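Local coordinates for cytolethal distending toxin protein C (Haemophilus ducreyi, PDB 1SR4), which probably pairs with CdtA as a lectin-like subunit that delivers the genotoxic CdtB subunit to host cells, completing the tripartite cytolethal distending toxin, at the interface of chains B and A and the interface of chains C and A. Residues are numbered along the deposited sequence; one frame, centred on the assembly and turned at random. Chains: chain A, cytolethal distending toxin protein C; chain B, cytolethal distending toxin protein B; chain C, Cytolethal distending toxin subunit A.

Contact 1: the interface of chains B and A. Residues chain B 120, 122, 138-141; chain A 9, 11-12.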
# COMPACT_ATOMS: atom_id res chain seq x y z
N GLN B 120 8.05 -28.36 -1.54
CA GLN B 120 8.96 -27.28 -1.24
C GLN B 120 8.27 -26.18 -0.44
O GLN B 120 7.96 -25.12 -0.97
CB GLN B 120 9.56 -26.71 -2.53
CG GLN B 120 10.51 -27.68 -3.23
CD GLN B 120 11.85 -27.82 -2.53
OE1 GLN B 120 11.94 -28.24 -1.37
NE2 GLN B 120 12.92 -27.45 -3.24
N ARG B 122 7.94 -23.32 2.58
CA ARG B 122 8.78 -22.23 3.08
C ARG B 122 8.66 -22.12 4.60
O ARG B 122 7.57 -22.26 5.17
CB ARG B 122 8.36 -20.91 2.43
CG ARG B 122 8.52 -20.88 0.90
CD ARG B 122 7.70 -19.74 0.29
NE ARG B 122 6.27 -20.05 0.20
CZ ARG B 122 5.73 -20.83 -0.74
NH1 ARG B 122 6.49 -21.38 -1.67
NH2 ARG B 122 4.42 -21.03 -0.76
N HIS B 138 4.49 -17.65 4.29
CA HIS B 138 3.93 -17.76 2.96
C HIS B 138 3.68 -19.25 2.77
O HIS B 138 4.57 -19.98 2.32
CB HIS B 138 4.90 -17.23 1.90
CG HIS B 138 4.33 -17.25 0.52
ND1 HIS B 138 5.00 -16.77 -0.58
CD2 HIS B 138 3.13 -17.69 0.05
CE1 HIS B 138 4.26 -16.92 -1.66
NE2 HIS B 138 3.11 -17.47 -1.30
N ALA B 139 2.49 -19.71 3.13
CA ALA B 139 2.14 -21.13 3.02
C ALA B 139 1.96 -21.56 1.57
O ALA B 139 1.81 -20.73 0.66
CB ALA B 139 0.88 -21.43 3.84
N LEU B 140 1.95 -22.88 1.36
CA LEU B 140 1.79 -23.45 0.03
C LEU B 140 0.49 -23.05 -0.65
O LEU B 140 -0.57 -23.01 -0.02
CB LEU B 140 1.92 -24.98 0.10
CG LEU B 140 3.30 -25.49 0.55
CD1 LEU B 140 3.23 -26.94 1.05
CD2 LEU B 140 4.27 -25.38 -0.63
N ALA B 141 0.58 -22.78 -1.95
CA ALA B 141 -0.56 -22.36 -2.78
C ALA B 141 -1.74 -23.32 -2.70
O ALA B 141 -2.90 -22.90 -2.74
CB ALA B 141 -0.11 -22.21 -4.23
N TYR A 9 10.40 -22.22 -6.01
CA TYR A 9 9.06 -22.53 -5.51
C TYR A 9 8.00 -22.48 -6.59
O TYR A 9 7.24 -21.51 -6.69
CB TYR A 9 8.71 -21.55 -4.39
CG TYR A 9 9.67 -21.64 -3.23
CD1 TYR A 9 9.61 -22.71 -2.32
CD2 TYR A 9 10.68 -20.69 -3.06
CE1 TYR A 9 10.53 -22.82 -1.29
CE2 TYR A 9 11.60 -20.80 -2.03
CZ TYR A 9 11.52 -21.86 -1.15
OH TYR A 9 12.47 -21.97 -0.15
N ASP A 11 5.10 -23.61 -6.83
CA ASP A 11 3.69 -23.51 -6.47
C ASP A 11 3.27 -22.06 -6.60
O ASP A 11 2.08 -21.75 -6.63
CB ASP A 11 3.43 -24.01 -5.03
CG ASP A 11 4.06 -23.11 -3.96
OD1 ASP A 11 5.29 -22.93 -3.98
OD2 ASP A 11 3.32 -22.59 -3.09
N VAL A 12 4.24 -21.16 -6.70
CA VAL A 12 3.94 -19.73 -6.80
C VAL A 12 3.99 -19.24 -8.24
O VAL A 12 5.06 -19.18 -8.86
CB VAL A 12 4.95 -18.87 -5.99
CG1 VAL A 12 4.56 -17.40 -6.08
CG2 VAL A 12 4.97 -19.32 -4.53
O HOH W 1 6.94 -24.88 -3.64
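The extended N-terminal segment of chain A, a loop at A:Tyr9, A:Asp11 and A:Val12, lies against chain B where the end of strand 132-138 runs into the loop B:Ala139 to B:Ala141, beside the loop of B:Gln120 and B:Arg122. A:Asp11 is the centre of the patch. Its carboxylate and the guanidinium of B:Arg122 meet end-on, edge to edge and nearly coplanar, their planes 1° apart. NH1 of B:Arg122 donates to OD1 of A:Asp11 at 3.0 Å, and NH2 reaches OD2 of the same residue, each oxygen using its syn lone pair, which makes a two-pronged salt bridge. The anti lone pair of A:Asp11 OD2 takes the backbone N of B:Ala141, also at 3.0 Å. A water links A:Asp11 OD1 to the carbonyl O of B:Gln120. On another edge, NE of B:Arg122 donates to the carbonyl O of B:His138 at 2.7 Å, somewhat out of the plane, which helps fix the rotation of the group. The arginine chain bends at chi3 (-78°), and its CG lies over one face of the A:Tyr9 ring, 3.8 Å from the centroid, while the guanidinium stands nearly upright to that ring, 81° between planes. At the ring's edge sits the carbonyl O of B:Gln120. CG2 of A:Val12 meets CE1 of B:His138 at 3.8 Å. Charge pairing and aromatic cover thus probably help fasten the CdtC N-terminal segment onto CdtB in the heterotrimer.

Contact 2: the interface of chains C and A. Residues chain C 53-54, 57-58, 201-203; chain A 101-102.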
# COMPACT_ATOMS: atom_id res chain seq x y z
N LEU C 53 11.47 19.04 6.43
CA LEU C 53 10.92 18.01 5.53
C LEU C 53 9.71 17.48 6.30
O LEU C 53 9.80 16.49 7.01
CB LEU C 53 11.91 16.88 5.23
CG LEU C 53 11.68 16.23 3.85
CD1 LEU C 53 12.64 15.08 3.61
CD2 LEU C 53 10.24 15.70 3.77
N PRO C 54 8.56 18.15 6.15
CA PRO C 54 7.28 17.83 6.81
C PRO C 54 6.80 16.39 6.71
O PRO C 54 6.79 15.80 5.63
CB PRO C 54 6.29 18.79 6.13
CG PRO C 54 7.15 19.83 5.45
CD PRO C 54 8.33 19.04 5.00
N PRO C 57 2.06 16.07 6.01
CA PRO C 57 1.34 15.80 4.76
C PRO C 57 1.07 14.32 4.49
O PRO C 57 0.11 13.97 3.80
CB PRO C 57 2.24 16.43 3.70
CG PRO C 57 2.87 17.61 4.44
CD PRO C 57 3.22 16.94 5.77
N SER C 58 1.91 13.45 5.06
CA SER C 58 1.77 12.01 4.89
C SER C 58 0.48 11.50 5.50
O SER C 58 -0.01 10.43 5.14
CB SER C 58 2.93 11.28 5.59
OG SER C 58 4.18 11.63 5.02
N GLU C 201 1.48 20.68 -1.37
CA GLU C 201 2.82 20.78 -1.95
C GLU C 201 3.51 19.52 -1.44
O GLU C 201 3.37 19.17 -0.26
CB GLU C 201 3.57 22.00 -1.42
CG GLU C 201 3.06 23.33 -1.95
CD GLU C 201 3.82 23.80 -3.18
OE1 GLU C 201 5.07 23.86 -3.12
OE2 GLU C 201 3.18 24.10 -4.20
N ALA C 202 4.23 18.84 -2.33
CA ALA C 202 4.90 17.58 -1.99
C ALA C 202 6.40 17.78 -1.92
O ALA C 202 6.96 18.55 -2.70
CB ALA C 202 4.57 16.53 -3.06
N THR C 203 7.05 17.10 -0.99
CA THR C 203 8.49 17.22 -0.85
C THR C 203 9.09 15.87 -1.26
O THR C 203 8.68 14.83 -0.75
CB THR C 203 8.89 17.54 0.63
OG1 THR C 203 8.26 18.77 1.04
CG2 THR C 203 10.41 17.68 0.77
N ASN A 101 6.69 12.89 0.22
CA ASN A 101 6.08 12.70 1.53
C ASN A 101 4.56 12.63 1.46
O ASN A 101 3.90 12.47 2.51
CB ASN A 101 6.50 13.81 2.52
CG ASN A 101 6.10 15.23 2.07
OD1 ASN A 101 5.74 15.47 0.92
ND2 ASN A 101 6.18 16.18 3.01
N THR A 102 3.97 12.76 0.27
CA THR A 102 2.51 12.67 0.18
C THR A 102 1.99 11.43 -0.54
O THR A 102 0.79 11.14 -0.47
CB THR A 102 1.87 13.87 -0.55
OG1 THR A 102 2.15 13.78 -1.95
CG2 THR A 102 2.41 15.20 -0.00
O HOH W 2 5.60 18.93 1.69
O HOH W 3 -0.09 11.18 2.06
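A:Asn101 reaches between two segments of chain C, the C:Leu53 to C:Ser58 stretch and the short strand 202-203, and hydrogen bonds to both dominate the contact. Its side-chain ND2 donates to the carbonyl O of C:Pro54 at 2.7 Å, nearly straight and with the acceptor in the plane of the amide. OD1 of A:Asn101 accepts the backbone N of C:Thr203 at 2.8 Å, the donor standing well above the plane of the amide carbonyl. With chi1 at 61°, CG sits between the backbone N and carbonyl carbon of A:Asn101, which sends the amide between C:Pro54 and C:Thr203. The main chain bonds as well: its N donates to C:Thr203 O, and its O receives the hydroxyl OG of C:Ser58, which lies in the carbonyl plane on a lone pair. Bonds from both side chain and main chain, mostly to backbone atoms of chain C, probably fix A:Asn101 firmly against CdtA.

Apolar contacts are fewer. The methyl CG2 of A:Thr102 lies 3.9 Å from CB of C:Pro57 and also meets CB of C:Ala202, while CB of C:Thr203 packs near CG of A:Asn101.

Water completes the network. One molecule bridges A:Asn101 ND2 with the carbonyl O of C:Glu201 and the hydroxyl OG1 of C:Thr203. A second joins the carbonyls of C:Pro57 and C:Ser58 to chain A, lying 2.7 Å from the carbonyl O of A:Thr102.

Contact 3: the interface of chains B and A. Residues chain B 90, 92-93; chain A 5-8.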
# COMPACT_ATOMS: atom_id res chain seq x y z
N ASP B 90 14.39 -17.99 -2.55
CA ASP B 90 14.31 -18.31 -3.98
C ASP B 90 15.63 -18.13 -4.74
O ASP B 90 15.81 -17.16 -5.47
CB ASP B 90 13.21 -17.44 -4.61
CG ASP B 90 12.80 -17.91 -5.99
OD1 ASP B 90 13.43 -18.85 -6.51
OD2 ASP B 90 11.83 -17.34 -6.54
N GLY B 92 16.51 -19.84 -7.14
CA GLY B 92 16.26 -20.13 -8.54
C GLY B 92 15.89 -18.93 -9.39
O GLY B 92 16.49 -18.70 -10.44
N ALA B 93 14.90 -18.15 -8.95
CA ALA B 93 14.45 -16.98 -9.71
C ALA B 93 14.47 -15.67 -8.92
O ALA B 93 14.10 -14.61 -9.43
CB ALA B 93 13.04 -17.22 -10.24
N ASP A 5 10.06 -18.16 -14.82
CA ASP A 5 11.48 -18.61 -14.72
C ASP A 5 11.63 -19.84 -13.82
O ASP A 5 10.65 -20.35 -13.28
CB ASP A 5 12.36 -17.46 -14.23
CG ASP A 5 12.94 -16.65 -15.37
OD1 ASP A 5 12.72 -17.03 -16.55
OD2 ASP A 5 13.63 -15.64 -15.08
N PRO A 6 12.88 -20.31 -13.64
CA PRO A 6 13.10 -21.49 -12.80
C PRO A 6 13.10 -21.20 -11.31
O PRO A 6 14.10 -21.42 -10.63
CB PRO A 6 14.45 -21.99 -13.29
CG PRO A 6 15.19 -20.72 -13.45
CD PRO A 6 14.17 -19.81 -14.16
N THR A 7 11.97 -20.72 -10.79
CA THR A 7 11.89 -20.43 -9.37
C THR A 7 12.02 -21.69 -8.52
O THR A 7 11.62 -22.78 -8.94
CB THR A 7 10.56 -19.73 -8.99
OG1 THR A 7 10.49 -19.58 -7.57
CG2 THR A 7 9.37 -20.55 -9.45
N THR A 8 12.58 -21.53 -7.33
CA THR A 8 12.77 -22.62 -6.38
C THR A 8 11.40 -23.06 -5.85
O THR A 8 11.26 -24.16 -5.34
CB THR A 8 13.66 -22.14 -5.19
OG1 THR A 8 14.97 -21.84 -5.70
CG2 THR A 8 13.77 -23.19 -4.09
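B:Asp90 and A:Thr7 cross at about a right angle, and the threonine hydroxyl comes down on the carboxylate from above its plane. OG1 of A:Thr7 donates to OD2 of B:Asp90 at 2.8 Å, 42° out of that plane. With chi1 at 174°, OG1 is anti to the threonine's own backbone N and points at the aspartate. The other oxygen, OD1, accepts from opposite faces: the backbone N of A:Thr8 reaches it from one at 2.9 Å, and the backbone N of B:Ala93 from the other. The bond from within chain B thereby helps set the carboxylate that receives the chain A segment, and the several donors would probably stabilise its negative charge.

The hydroxyl OG1 of A:Thr8 lies beside its own backbone N and accepts the backbone N of B:Gly92 at 2.9 Å, in a bent bond (136° at H). Together these bonds tie the loop of chain B to the extended N-terminal segment of CdtC, a polar attachment of that segment to CdtB. B:Gly92 also lies alongside A:Pro6, whose carbonyl O faces its CA. Apolar contact comes from B:Ala93, whose methyl CB rests 3.5 Å from CA of A:Thr7.

Contact 4: the interface of chains C and A. Residues chain C 146-147, 153, 183; chain A 153-156.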
# COMPACT_ATOMS: atom_id res chain seq x y z
N PRO C 146 -12.87 -3.28 -1.61
CA PRO C 146 -11.96 -3.25 -2.77
C PRO C 146 -12.61 -3.84 -4.01
O PRO C 146 -13.46 -4.72 -3.91
CB PRO C 146 -10.77 -4.09 -2.28
CG PRO C 146 -11.43 -5.13 -1.40
CD PRO C 146 -12.46 -4.29 -0.62
N THR C 147 -12.23 -3.32 -5.18
CA THR C 147 -12.75 -3.83 -6.44
C THR C 147 -11.57 -4.55 -7.09
O THR C 147 -10.44 -4.41 -6.62
CB THR C 147 -13.19 -2.72 -7.39
OG1 THR C 147 -12.03 -2.02 -7.86
CG2 THR C 147 -14.13 -1.74 -6.69
N VAL C 153 -15.07 0.93 -3.21
CA VAL C 153 -16.43 1.43 -3.15
C VAL C 153 -16.58 1.79 -1.68
O VAL C 153 -16.11 1.05 -0.80
CB VAL C 153 -17.44 0.35 -3.62
CG1 VAL C 153 -18.86 0.67 -3.13
CG2 VAL C 153 -17.45 0.32 -5.13
N GLY C 183 -22.04 -1.21 -7.45
CA GLY C 183 -20.74 -1.06 -8.10
C GLY C 183 -20.84 -0.57 -9.53
O GLY C 183 -19.97 -0.84 -10.36
N SER A 153 -15.07 -2.00 -12.96
CA SER A 153 -14.41 -2.88 -12.02
C SER A 153 -15.52 -3.56 -11.22
O SER A 153 -16.65 -3.07 -11.16
CB SER A 153 -13.44 -2.11 -11.10
OG SER A 153 -14.11 -1.30 -10.14
N LYS A 154 -15.20 -4.68 -10.61
CA LYS A 154 -16.20 -5.40 -9.85
C LYS A 154 -15.85 -5.45 -8.38
O LYS A 154 -14.70 -5.70 -8.02
CB LYS A 154 -16.33 -6.82 -10.42
CG LYS A 154 -16.99 -7.82 -9.48
CD LYS A 154 -17.00 -9.24 -10.09
CE LYS A 154 -15.60 -9.77 -10.30
NZ LYS A 154 -14.85 -9.90 -9.02
N ILE A 155 -16.84 -5.18 -7.54
CA ILE A 155 -16.67 -5.26 -6.09
C ILE A 155 -16.26 -6.70 -5.78
O ILE A 155 -16.93 -7.64 -6.20
CB ILE A 155 -17.99 -5.00 -5.33
CG1 ILE A 155 -18.51 -3.60 -5.61
CG2 ILE A 155 -17.76 -5.19 -3.83
CD1 ILE A 155 -17.53 -2.55 -5.21
N LEU A 156 -15.17 -6.87 -5.02
CA LEU A 156 -14.72 -8.21 -4.66
C LEU A 156 -15.65 -8.81 -3.61
O LEU A 156 -16.01 -8.15 -2.63
CB LEU A 156 -13.28 -8.16 -4.12
CG LEU A 156 -12.22 -7.69 -5.11
CD1 LEU A 156 -10.88 -7.56 -4.42
CD2 LEU A 156 -12.15 -8.65 -6.28
O HOH W 4 -14.76 -6.02 -1.67
O HOH W 5 -17.28 -1.41 -9.13
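C:Pro146, the last residue of strand 142-146, and C:Thr147 just after it meet the C-terminal segment A:Ser153 to A:Leu156 of chain A. The backbone N of A:Leu156 donates to the carbonyl O of C:Pro146 at 3.0 Å, and C:Thr147 forms an antiparallel beta bridge with A:Ile155. The CdtC tail thus pairs briefly, in beta fashion, with CdtA, a subunit of the ricin-B lectin family.

Side chains fill in around this pairing. A:Ile155 points its terminal methyl CD1 toward C:Val153 on strand 152-156, the two side chains crossing at about a right angle; their modelled separation is too short to be reliable. CD1 of A:Ile155 also lies 3.8 Å from CG2 of C:Thr147, whose side chain crosses that of the isoleucine obliquely. CD1 of A:Leu156 packs against CG of the C:Pro146 ring at 3.9 Å. The hydroxyls of C:Thr147 and A:Ser153 make a weak hydrogen bond, OG1 to OG, at 3.2 Å. A chi1 of 70° sets OG1 of C:Thr147 between its backbone N and carbonyl carbon, facing that serine.

Farther out, two waters bridge the chains; the first probably supports the backbone pairing. It links the carbonyl O of C:Pro146, already bonded to the leucine N, and the carbonyl O of A:Leu156. The other joins C:Gly183 to chain A, lying 3.0 Å from the glycine carbonyl O and 2.7 Å from the carbonyl O of A:Ser153.

Contacts 1 and 3 are neighbours, their C-alpha centres about 12 Å apart, and use consecutive stretches of the N-terminal segment of chain A against different loops of CdtB. Contacts 2 and 4 both bind CdtA, their C-alpha centres about 30 Å apart: contact 2 uses the loop between strands 95-99 and 105-109 of chain A, contact 4 its C-terminal tail. By the same measure contact 1 is about 38 Å from contact 2 and 28 Å from contact 4. In these contacts CdtC meets CdtB through one end of its chain and CdtA through its body and other end, which probably helps tie the heterotrimer together.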